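PDB 4JGI: putative uncharacterized protein from Desulfitobacterium hafniense, which binds methylcobalamin in a Rossmann-like domain and probably serves as the methyl-carrying corrinoid protein of an O-demethylase system. Local coordinates for residues L101-I104 / G105-F109. Numbering follows the deposited sequence.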
loop_
_atom_site.group_PDB
_atom_site.type_symbol
_atom_site.label_atom_id
_atom_site.label_comp_id
_atom_site.label_asym_id
_atom_site.label_seq_id
_atom_site.Cartn_x
_atom_site.Cartn_y
_atom_site.Cartn_z
ATOM N N LEU A 101 14.527 12.619 3.126
ATOM C CA LEU A 101 13.977 12.557 4.488
ATOM C C LEU A 101 12.436 12.634 4.511
ATOM O O LEU A 101 11.821 12.702 5.641
ATOM C CB LEU A 101 14.508 13.707 5.345
ATOM C CG LEU A 101 16.024 13.703 5.425
ATOM C CD1 LEU A 101 16.459 14.889 6.246
ATOM C CD2 LEU A 101 16.606 12.478 6.065
ATOM N N HIS A 102 11.807 12.628 3.371
ATOM C CA HIS A 102 10.348 12.744 3.317
ATOM C C HIS A 102 9.681 11.421 3.566
ATOM O O HIS A 102 10.019 10.495 2.800
ATOM C CB HIS A 102 9.920 13.367 1.977
ATOM C CG HIS A 102 10.427 14.765 1.749
ATOM N ND1 HIS A 102 11.636 15.010 1.153
ATOM C CD2 HIS A 102 9.826 15.985 1.841
ATOM C CE1 HIS A 102 11.823 16.308 1.021
ATOM N NE2 HIS A 102 10.750 16.924 1.459
ATOM N N ASP A 103 8.859 11.263 4.596
ATOM C CA ASP A 103 8.154 10.034 4.905
ATOM C C ASP A 103 6.686 10.151 5.173
ATOM O O ASP A 103 6.025 9.135 5.359
ATOM C CB ASP A 103 8.803 9.286 6.046
ATOM C CG ASP A 103 8.658 9.916 7.359
ATOM O OD1 ASP A 103 8.021 11.017 7.446
ATOM O OD2 ASP A 103 9.179 9.318 8.397
ATOM N N ILE A 104 6.109 11.350 5.084
ATOM C CA ILE A 104 4.656 11.390 5.340
ATOM C C ILE A 104 3.872 10.511 4.391
ATOM O O ILE A 104 2.937 9.761 4.774
ATOM C CB ILE A 104 4.154 12.837 5.322
ATOM C CG1 ILE A 104 4.776 13.623 6.449
ATOM C CG2 ILE A 104 2.620 12.940 5.305
ATOM C CD1 ILE A 104 4.659 15.136 6.360
ATOM N N GLY A 105 4.202 10.635 3.118
ATOM C CA GLY A 105 3.545 9.821 2.102
ATOM C C GLY A 105 3.783 8.323 2.174
ATOM O O GLY A 105 2.867 7.473 2.083
ATOM N N LYS A 106 5.030 7.998 2.371
ATOM C CA LYS A 106 5.423 6.590 2.557
ATOM C C LYS A 106 4.620 6.022 3.685
ATOM O O LYS A 106 4.187 4.881 3.620
ATOM C CB LYS A 106 6.933 6.538 2.867
ATOM C CG LYS A 106 7.406 5.125 3.228
ATOM C CD LYS A 106 8.865 5.047 3.551
ATOM C CE LYS A 106 9.272 5.728 4.898
ATOM N NZ LYS A 106 8.900 5.157 6.199
ATOM N N ASN A 107 4.463 6.788 4.763
ATOM C CA ASN A 107 3.742 6.248 5.915
ATOM C C ASN A 107 2.228 6.084 5.706
ATOM O O ASN A 107 1.594 5.240 6.316
ATOM C CB ASN A 107 4.094 7.073 7.133
ATOM C CG ASN A 107 5.499 6.902 7.577
ATOM O OD1 ASN A 107 6.158 6.001 7.185
ATOM N ND2 ASN A 107 5.924 7.746 8.461
ATOM N N ILE A 108 1.634 6.956 4.881
ATOM C CA ILE A 108 0.256 6.768 4.424
ATOM C C ILE A 108 0.107 5.449 3.689
ATOM O O ILE A 108 -0.756 4.643 3.993
ATOM C CB ILE A 108 -0.246 7.981 3.587
ATOM C CG1 ILE A 108 -0.274 9.215 4.448
ATOM C CG2 ILE A 108 -1.570 7.676 2.975
ATOM C CD1 ILE A 108 -0.615 10.494 3.683
ATOM N N PHE A 109 1.024 5.173 2.783
ATOM C CA PHE A 109 1.051 3.905 2.114
ATOM C C PHE A 109 1.289 2.741 3.048
ATOM O O PHE A 109 0.573 1.749 2.930
ATOM C CB PHE A 109 2.074 3.961 0.987
ATOM C CG PHE A 109 2.254 2.630 0.304
ATOM C CD1 PHE A 109 1.284 2.146 -0.601
ATOM C CD2 PHE A 109 3.320 1.833 0.567
ATOM C CE1 PHE A 109 1.407 0.861 -1.169
ATOM C CE2 PHE A 109 3.446 0.595 -0.030
ATOM C CZ PHE A 109 2.504 0.110 -0.917
HETATM O O HOH W 1 7.169 9.682 1.751
HETATM O O HOH W 2 10.065 6.774 8.291
HETATM O O HOH W 3 8.119 8.757 10.845
#
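Asp103 and Asn107 are joined through the backbone: Asn107 N donates to Asp103 O over 2.9 Å, the first turn of helix 104-115 in the Rossmann-like cobalamin-binding domain. The segment carries the DxHxxG signature of base-off/His-on B12 proteins, here Asp100, His102 and Gly105. Ile108 N repeats the bond to Ile104 O at 3.1 Å, N-H...O angle 154°. Asp103 stands at the N-cap, yet its carboxylate makes no capping bond; OD1 is instead hydrogen-bonded to an amide nitrogen of the cobalamin, while Ile104 N donates to a cofactor oxygen. One water accepts a hydrogen bond from Lys106 N at 2.8 Å and donates one to His102 O, tying the helix start to the residue whose NE2 ligates cobalt. Asp100 accepts from His102 ND1, which would probably tune its donor strength.

Asp103 OD2 faces the helix through water. A different water donates to it and accepts from Lys106 NZ, bridging opposite charges whose atoms stay 4.7 Å apart; a third also donates to OD2 but makes only a weak bond with Asn107 ND2. Lysine suits this place because its long, flexible chain carries a cationic end that can bend back to Asn107 OD1 at 3.0 Å and also form a salt bridge with Asp122. The carboxylate of Asp103 and the amide of Asn107 are turned 47° against each other.

Apolar contact completes the turn. CE of Lys106 packs against CB of Asp103, and Gly105 brings no side chain to a buried position beside the cofactor. Ile108, whose branched side chain also meets helix 60-77, reaches back toward the preceding turn, its CD1 4.4 Å from Ile104 CG2.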